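Local coordinates for protein CG4930 (Drosophila melanogaster, PDB 3ISM) that inhibits the endonuclease EndoG by forming a complex with it, at residues 259-264 with 306-311; 287-292 with 330-335; 323-328 with 337-342. The protein carries 1 engineered substitution. All coordinates share one frame; numbering follows the deposited sequence.

Contact 1 (259-264 with 306-311); sequences LLFDGT and KELLDF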
# COMPACT_ATOMS: atom_id res chain seq x y z
N LEU C 259 -39.38 -34.34 7.64
CA LEU C 259 -38.69 -35.29 8.53
C LEU C 259 -39.32 -35.36 9.92
O LEU C 259 -39.40 -36.44 10.52
CB LEU C 259 -37.21 -34.90 8.66
CG LEU C 259 -36.26 -35.27 7.52
CD1 LEU C 259 -35.10 -34.27 7.44
CD2 LEU C 259 -35.74 -36.70 7.67
N LEU C 260 -39.76 -34.21 10.41
CA LEU C 260 -40.28 -34.08 11.76
C LEU C 260 -41.80 -34.21 11.86
O LEU C 260 -42.32 -34.62 12.89
CB LEU C 260 -39.84 -32.73 12.35
CG LEU C 260 -38.37 -32.47 12.66
CD1 LEU C 260 -38.20 -31.03 13.07
CD2 LEU C 260 -37.84 -33.41 13.74
N PHE C 261 -42.52 -33.84 10.79
CA PHE C 261 -43.97 -33.72 10.87
C PHE C 261 -44.80 -34.48 9.83
O PHE C 261 -46.00 -34.21 9.67
CB PHE C 261 -44.38 -32.23 10.90
CG PHE C 261 -43.65 -31.42 11.93
CD1 PHE C 261 -43.82 -31.66 13.28
CD2 PHE C 261 -42.77 -30.41 11.53
CE1 PHE C 261 -43.13 -30.92 14.23
CE2 PHE C 261 -42.08 -29.66 12.47
CZ PHE C 261 -42.26 -29.91 13.83
N ASP C 262 -44.19 -35.44 9.14
CA ASP C 262 -44.95 -36.35 8.25
C ASP C 262 -45.78 -37.32 9.09
O ASP C 262 -46.83 -37.80 8.65
CB ASP C 262 -44.02 -37.13 7.31
CG ASP C 262 -43.60 -36.32 6.09
OD1 ASP C 262 -44.37 -35.44 5.64
OD2 ASP C 262 -42.48 -36.56 5.57
N GLY C 263 -45.29 -37.59 10.30
CA GLY C 263 -46.00 -38.38 11.30
C GLY C 263 -45.29 -38.17 12.63
O GLY C 263 -44.99 -37.03 13.00
N THR C 264 -45.03 -39.26 13.34
CA THR C 264 -44.17 -39.22 14.52
C THR C 264 -42.76 -39.62 14.08
O THR C 264 -42.55 -40.76 13.67
CB THR C 264 -44.67 -40.14 15.64
OG1 THR C 264 -46.05 -39.87 15.91
CG2 THR C 264 -43.85 -39.93 16.92
N LYS C 306 -46.37 -30.68 18.77
CA LYS C 306 -46.31 -32.12 18.48
C LYS C 306 -45.65 -32.92 19.61
O LYS C 306 -45.54 -34.15 19.52
CB LYS C 306 -45.56 -32.37 17.17
CG LYS C 306 -46.32 -31.92 15.92
CD LYS C 306 -47.10 -33.07 15.31
CE LYS C 306 -48.09 -32.57 14.28
NZ LYS C 306 -49.34 -32.05 14.92
N GLU C 307 -45.22 -32.22 20.66
CA GLU C 307 -44.55 -32.81 21.83
C GLU C 307 -43.25 -33.54 21.50
O GLU C 307 -42.95 -34.60 22.06
CB GLU C 307 -45.48 -33.74 22.62
CG GLU C 307 -46.77 -33.09 23.09
CD GLU C 307 -47.23 -33.62 24.43
OE1 GLU C 307 -47.69 -34.79 24.50
OE2 GLU C 307 -47.14 -32.86 25.41
N LEU C 308 -42.47 -32.96 20.59
CA LEU C 308 -41.17 -33.52 20.24
C LEU C 308 -40.11 -33.02 21.22
O LEU C 308 -39.14 -32.34 20.84
CB LEU C 308 -40.80 -33.17 18.79
CG LEU C 308 -41.79 -33.70 17.72
CD1 LEU C 308 -41.28 -33.40 16.31
CD2 LEU C 308 -42.09 -35.19 17.90
N LEU C 309 -40.32 -33.36 22.49
CA LEU C 309 -39.50 -32.91 23.61
C LEU C 309 -38.04 -33.32 23.50
O LEU C 309 -37.15 -32.54 23.87
CB LEU C 309 -40.07 -33.45 24.92
CG LEU C 309 -40.89 -32.53 25.83
CD1 LEU C 309 -42.01 -31.79 25.09
CD2 LEU C 309 -41.43 -33.35 27.00
N ASP C 310 -37.81 -34.53 23.01
CA ASP C 310 -36.46 -35.05 22.77
C ASP C 310 -35.74 -34.19 21.75
O ASP C 310 -34.55 -33.88 21.92
CB ASP C 310 -36.52 -36.50 22.25
CG ASP C 310 -37.02 -37.47 23.29
OD1 ASP C 310 -37.86 -38.33 22.93
OD2 ASP C 310 -36.59 -37.37 24.46
N PHE C 311 -36.46 -33.79 20.70
CA PHE C 311 -35.89 -32.94 19.67
C PHE C 311 -35.60 -31.56 20.25
O PHE C 311 -34.51 -31.03 20.05
CB PHE C 311 -36.81 -32.83 18.44
CG PHE C 311 -36.14 -32.18 17.25
CD1 PHE C 311 -35.24 -32.88 16.46
CD2 PHE C 311 -36.43 -30.86 16.91
CE1 PHE C 311 -34.62 -32.29 15.36
CE2 PHE C 311 -35.82 -30.25 15.81
CZ PHE C 311 -34.92 -30.97 15.03
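The C-terminal end of helix 238-261 faces the joint between helices 290-305 and 309-317, with CA of Leu260 8.5 Å from CA of Leu308 and CA of Phe261 8.1 Å from CA of Lys306. Glu307, with positive phi, breaks the helical path. Leu308 centres an inverse gamma turn at the N-cap position of helix 309-317, and its side chain points into the contact. Leu260 stands at about a right angle to Phe311 and lays both methyls on one face of that ring: CD2 is 3.8 Å from the centroid of Phe311, 13° off the normal, a CH-pi contact, while CD1 sits 3.7 Å from CE2 of Phe311. CG anti to the backbone N (chi1 -169°) carries the Phe311 ring toward Leu260, and chi2 (77°) turns its face to the methyls. Phe261 meets the other half of the joint obliquely through one flank: its CD1 lies 3.6 Å from CG of Lys306 and its CE1 3.7 Å from CD1 of Leu308. Leu260 CB covers the centre of the Phe261 ring from one face and so helps fix its rotation. The Lys306 chain crosses the ring obliquely, CG nearest, and bends at chi2; its NZ forms a long, weak ion pair with Glu302. The arrangement is an apolar corner of a helical bundle, one helix end held against a tight helix-helix joint. Helix 290-305 adds Leu299 against Leu260 and Phe261, and Val303 against Phe311. Helix 267-287 packs Ala273 on Leu260 and Gln270 on Phe311.

Contact 2 (287-292 with 330-335); sequences YGPDDY and DYYDNE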
# COMPACT_ATOMS: atom_id res chain seq x y z
N TYR C 287 -25.08 -15.65 5.03
CA TYR C 287 -25.85 -15.10 3.91
C TYR C 287 -26.98 -14.16 4.32
O TYR C 287 -27.55 -13.47 3.48
CB TYR C 287 -26.37 -16.21 3.01
CG TYR C 287 -25.26 -16.94 2.30
CD1 TYR C 287 -24.91 -18.23 2.67
CD2 TYR C 287 -24.56 -16.34 1.26
CE1 TYR C 287 -23.89 -18.91 2.04
CE2 TYR C 287 -23.54 -17.01 0.62
CZ TYR C 287 -23.21 -18.30 1.01
OH TYR C 287 -22.21 -18.98 0.38
N GLY C 288 -27.31 -14.14 5.61
CA GLY C 288 -28.39 -13.31 6.10
C GLY C 288 -29.41 -14.14 6.84
O GLY C 288 -30.24 -14.79 6.21
N PRO C 289 -29.36 -14.10 8.18
CA PRO C 289 -30.14 -15.01 9.01
C PRO C 289 -31.55 -14.50 9.35
O PRO C 289 -32.20 -15.07 10.21
CB PRO C 289 -29.28 -15.13 10.27
CG PRO C 289 -28.59 -13.79 10.39
CD PRO C 289 -28.55 -13.17 9.00
N ASP C 290 -32.01 -13.45 8.66
CA ASP C 290 -33.33 -12.86 8.95
C ASP C 290 -34.52 -13.81 8.71
O ASP C 290 -35.48 -13.82 9.50
CB ASP C 290 -33.53 -11.56 8.17
CG ASP C 290 -34.68 -10.73 8.72
OD1 ASP C 290 -34.67 -10.40 9.93
OD2 ASP C 290 -35.60 -10.40 7.94
N ASP C 291 -34.47 -14.59 7.62
CA ASP C 291 -35.48 -15.62 7.34
C ASP C 291 -35.41 -16.72 8.39
O ASP C 291 -36.44 -17.21 8.88
CB ASP C 291 -35.26 -16.24 5.96
CG ASP C 291 -35.46 -15.25 4.83
OD1 ASP C 291 -35.72 -14.05 5.08
OD2 ASP C 291 -35.34 -15.68 3.66
N TYR C 292 -34.19 -17.12 8.72
CA TYR C 292 -33.97 -18.15 9.71
C TYR C 292 -34.53 -17.73 11.07
O TYR C 292 -35.20 -18.52 11.74
CB TYR C 292 -32.47 -18.46 9.84
CG TYR C 292 -32.20 -19.65 10.71
CD1 TYR C 292 -32.01 -20.90 10.14
CD2 TYR C 292 -32.16 -19.54 12.10
CE1 TYR C 292 -31.78 -22.00 10.92
CE2 TYR C 292 -31.92 -20.64 12.90
CZ TYR C 292 -31.74 -21.88 12.30
OH TYR C 292 -31.50 -22.99 13.07
N ASP C 330 -21.32 -12.66 11.91
CA ASP C 330 -20.80 -11.30 11.81
C ASP C 330 -21.88 -10.27 11.53
O ASP C 330 -21.59 -9.10 11.32
CB ASP C 330 -19.63 -11.21 10.81
CG ASP C 330 -20.04 -11.35 9.34
OD1 ASP C 330 -19.15 -11.17 8.48
OD2 ASP C 330 -21.22 -11.65 9.04
N TYR C 331 -23.14 -10.71 11.53
CA TYR C 331 -24.28 -9.79 11.48
C TYR C 331 -24.52 -9.11 12.82
O TYR C 331 -25.34 -8.19 12.91
CB TYR C 331 -25.54 -10.52 11.05
CG TYR C 331 -25.71 -10.63 9.57
CD1 TYR C 331 -26.46 -9.69 8.87
CD2 TYR C 331 -25.11 -11.66 8.85
CE1 TYR C 331 -26.62 -9.78 7.49
CE2 TYR C 331 -25.27 -11.77 7.47
CZ TYR C 331 -26.02 -10.82 6.80
OH TYR C 331 -26.18 -10.91 5.45
N TYR C 332 -23.79 -9.56 13.85
CA TYR C 332 -24.00 -9.10 15.22
C TYR C 332 -22.71 -8.79 16.00
O TYR C 332 -21.62 -9.26 15.64
CB TYR C 332 -24.81 -10.14 15.99
CG TYR C 332 -26.02 -10.65 15.23
CD1 TYR C 332 -25.97 -11.84 14.50
CD2 TYR C 332 -27.21 -9.92 15.22
CE1 TYR C 332 -27.08 -12.31 13.82
CE2 TYR C 332 -28.32 -10.38 14.53
CZ TYR C 332 -28.25 -11.57 13.83
OH TYR C 332 -29.35 -12.02 13.14
N ASP C 333 -22.84 -8.00 17.07
CA ASP C 333 -21.74 -7.78 18.03
C ASP C 333 -22.22 -7.75 19.49
O ASP C 333 -23.37 -8.07 19.77
CB ASP C 333 -20.96 -6.50 17.68
CG ASP C 333 -21.84 -5.24 17.64
OD1 ASP C 333 -22.83 -5.14 18.40
OD2 ASP C 333 -21.51 -4.34 16.83
N ASN C 334 -21.33 -7.35 20.39
CA ASN C 334 -21.59 -7.28 21.84
C ASN C 334 -22.88 -6.61 22.30
O ASN C 334 -23.61 -7.18 23.11
CB ASN C 334 -20.41 -6.60 22.55
CG ASN C 334 -19.37 -7.58 23.01
OD1 ASN C 334 -19.48 -8.78 22.74
ND2 ASN C 334 -18.35 -7.09 23.72
N GLU C 335 -23.15 -5.41 21.80
CA GLU C 335 -24.28 -4.60 22.24
C GLU C 335 -25.64 -5.20 21.87
O GLU C 335 -26.66 -4.85 22.46
CB GLU C 335 -24.16 -3.17 21.70
CG GLU C 335 -23.17 -2.31 22.46
CD GLU C 335 -23.15 -0.86 22.00
OE1 GLU C 335 -22.82 -0.62 20.82
OE2 GLU C 335 -23.46 0.03 22.81
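Tyr331 and Pro289 bury the most surface here, and Tyr332 completes the group. Pro289 sets its CD over the centre of the Tyr331 ring, 3.7 Å from the centroid and 9° off the normal, a proline-aromatic CH-pi contact. The ring reaches past the proline, so that its OH comes 3.3 Å from CA of Gly288. That hydroxyl also lies 3.4 Å from Gly288 N, but the poor angle makes this proximity rather than a bond. Gly288 leaves helix 267-287 with positive phi (124°); a side chain there would clash with the preceding carbonyl and crowd Tyr331 OH. Tyr332 approaches Pro289 tip to tip, its OH 3.4 Å from CG of Pro289, and receives CB of Tyr331 over one ring face, toward the rim. The same hydroxyl has a weak hydrogen bond with Asn293 ND2, which helps position it beside the proline. The loop is part of the inhibitor's interface with the nuclease chain, CG8862: there Phe75 meets the Tyr331 ring edge-to-face, Arg70 donates to Tyr331 O, and Arg99 and Arg145 form salt bridges with Asp330 and Glu335. The contact joins this nuclease-binding loop to the turn between helices 267-287 and 290-305. Pro289 is the N-cap residue of the latter, while Tyr287, closing the former, leans on Val245 of helix 238-261.

Contact 3 (323-328 with 337-342); sequences PSCARD and PLPFEF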
# COMPACT_ATOMS: atom_id res chain seq x y z
N PRO C 323 -32.21 -18.59 17.14
CA PRO C 323 -31.87 -17.43 16.33
C PRO C 323 -30.37 -17.23 16.21
O PRO C 323 -29.62 -17.52 17.16
CB PRO C 323 -32.51 -16.28 17.11
CG PRO C 323 -33.71 -16.89 17.75
CD PRO C 323 -33.24 -18.28 18.14
N SER C 324 -29.92 -16.79 15.04
CA SER C 324 -28.51 -16.46 14.83
C SER C 324 -28.13 -15.23 15.66
O SER C 324 -28.95 -14.32 15.81
CB SER C 324 -28.24 -16.21 13.36
OG SER C 324 -26.86 -16.07 13.11
N CYS C 325 -26.90 -15.22 16.17
CA CYS C 325 -26.43 -14.10 17.01
C CYS C 325 -24.91 -13.91 16.97
O CYS C 325 -24.21 -14.57 16.18
CB CYS C 325 -26.95 -14.25 18.45
SG CYS C 325 -26.18 -15.55 19.40
N ALA C 326 -24.40 -12.99 17.79
CA ALA C 326 -22.96 -12.64 17.81
C ALA C 326 -22.07 -13.81 18.19
O ALA C 326 -20.84 -13.73 18.07
CB ALA C 326 -22.69 -11.45 18.75
N ARG C 327 -22.69 -14.88 18.65
CA ARG C 327 -21.97 -16.08 19.00
C ARG C 327 -21.59 -16.82 17.73
O ARG C 327 -20.55 -17.49 17.68
CB ARG C 327 -22.83 -16.97 19.91
CG ARG C 327 -22.98 -16.40 21.32
CD ARG C 327 -23.98 -17.19 22.17
NE ARG C 327 -23.64 -18.60 22.35
CZ ARG C 327 -22.71 -19.06 23.18
NH1 ARG C 327 -21.99 -18.22 23.92
NH2 ARG C 327 -22.50 -20.36 23.29
N ASP C 328 -22.43 -16.67 16.69
CA ASP C 328 -22.28 -17.47 15.48
C ASP C 328 -22.04 -16.67 14.18
O ASP C 328 -21.64 -17.25 13.16
CB ASP C 328 -23.45 -18.47 15.31
CG ASP C 328 -24.81 -17.78 15.13
OD1 ASP C 328 -25.41 -17.33 16.13
OD2 ASP C 328 -25.30 -17.73 13.98
N PRO C 337 -28.76 -7.76 21.71
CA PRO C 337 -29.39 -8.61 22.74
C PRO C 337 -29.37 -10.08 22.34
O PRO C 337 -29.77 -10.42 21.22
CB PRO C 337 -30.83 -8.08 22.80
CG PRO C 337 -31.08 -7.48 21.45
CD PRO C 337 -29.76 -6.99 20.94
N LEU C 338 -28.91 -10.94 23.24
CA LEU C 338 -28.87 -12.38 22.98
C LEU C 338 -30.28 -12.98 23.04
O LEU C 338 -31.15 -12.46 23.75
CB LEU C 338 -27.92 -13.07 23.98
CG LEU C 338 -26.41 -12.88 23.77
CD1 LEU C 338 -25.64 -13.05 25.08
CD2 LEU C 338 -25.86 -13.81 22.70
N PRO C 339 -30.52 -14.09 22.30
CA PRO C 339 -31.87 -14.63 22.24
C PRO C 339 -32.17 -15.65 23.35
O PRO C 339 -32.47 -16.81 23.06
CB PRO C 339 -31.90 -15.30 20.86
CG PRO C 339 -30.47 -15.69 20.59
CD PRO C 339 -29.57 -14.90 21.52
N PHE C 340 -32.08 -15.20 24.60
CA PHE C 340 -32.32 -16.08 25.75
C PHE C 340 -33.75 -16.61 25.72
O PHE C 340 -33.99 -17.79 25.97
CB PHE C 340 -32.08 -15.35 27.08
CG PHE C 340 -30.69 -14.82 27.26
CD1 PHE C 340 -29.61 -15.69 27.44
CD2 PHE C 340 -30.45 -13.45 27.28
CE1 PHE C 340 -28.31 -15.20 27.62
CE2 PHE C 340 -29.15 -12.94 27.46
CZ PHE C 340 -28.08 -13.82 27.63
N GLU C 341 -34.68 -15.70 25.40
CA GLU C 341 -36.13 -15.93 25.48
C GLU C 341 -36.64 -17.07 24.60
O GLU C 341 -37.60 -17.75 24.97
CB GLU C 341 -36.91 -14.63 25.17
CG GLU C 341 -36.24 -13.31 25.61
CD GLU C 341 -35.11 -12.84 24.66
OE1 GLU C 341 -35.23 -13.01 23.42
OE2 GLU C 341 -34.10 -12.30 25.16
N PHE C 342 -36.01 -17.25 23.43
CA PHE C 342 -36.38 -18.32 22.49
C PHE C 342 -36.31 -19.72 23.12
O PHE C 342 -37.18 -20.56 22.88
CB PHE C 342 -35.49 -18.28 21.23
CG PHE C 342 -35.59 -19.52 20.37
CD1 PHE C 342 -36.59 -19.62 19.41
CD2 PHE C 342 -34.70 -20.57 20.52
CE1 PHE C 342 -36.70 -20.75 18.63
CE2 PHE C 342 -34.80 -21.70 19.74
CZ PHE C 342 -35.81 -21.79 18.79
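Pro323 makes the tight part of this contact, touching both Phe342 and Pro339. Its CD lies over one face of the Phe342 ring, offset toward the rim, a CH-pi contact 3.7 Å from the centroid of that ring and 22° off the normal. CG anti to the backbone N (chi1 167°) swings the Phe342 ring toward Pro323, and chi2 (85°) sets the face against it. The two prolines slide past each other in opposite directions, CB of Pro323 3.9 Å from CB of Pro339. Next to them, SG of Cys325 in one of its two conformers rests 3.7 Å from CD2 of Leu338. The solvent side is looser: Arg327 crosses Leu338 at about a right angle, only its alkyl portion touching, its guanidinium drawn into a salt bridge with Glu320. Asp328 stiffens the loop from within, OD2 taking a very short bond (2.4 Å) from Ser324 OG through its syn lone pair, OD1 accepting Cys325 N. The packing is that of a proline-rich loop, Pro339 centring an inverse gamma turn just before helix 340-343; Arg134 of the nuclease chain CG8862 donates to Ala326 O. An alanine in place of Phe342 would remove the ring beneath Pro323 and would probably loosen the loop's hold on the short helix. That helix is itself anchored to helix 290-305: Phe297 meets Phe342 edge-to-face and Arg300 donates to Phe342 O, while Trp312 of helix 309-317 also meets the ring.

Overall arrangement
Contact 1 is the most buried, all hydrocarbon in its touching atoms apart from a backbone carbonyl, with no other protein chain touching its segments. Contacts 2 and 3 are partly buried and lie together, their centres about 9 Å apart, whereas contact 1 is about 28 and 24 Å from them between centres. They touch directly: Tyr332 packs on the backbone of 324-326, and Pro289 on Ser324. Helix 290-305 is common ground, lying against contacts 1 and 3 and starting in contact 2. Each contact lays an aliphatic carbon over an aromatic face, leucine in contact 1 and proline in the loop-rich other two, where the loops also meet CG8862, most extensively in contact 2.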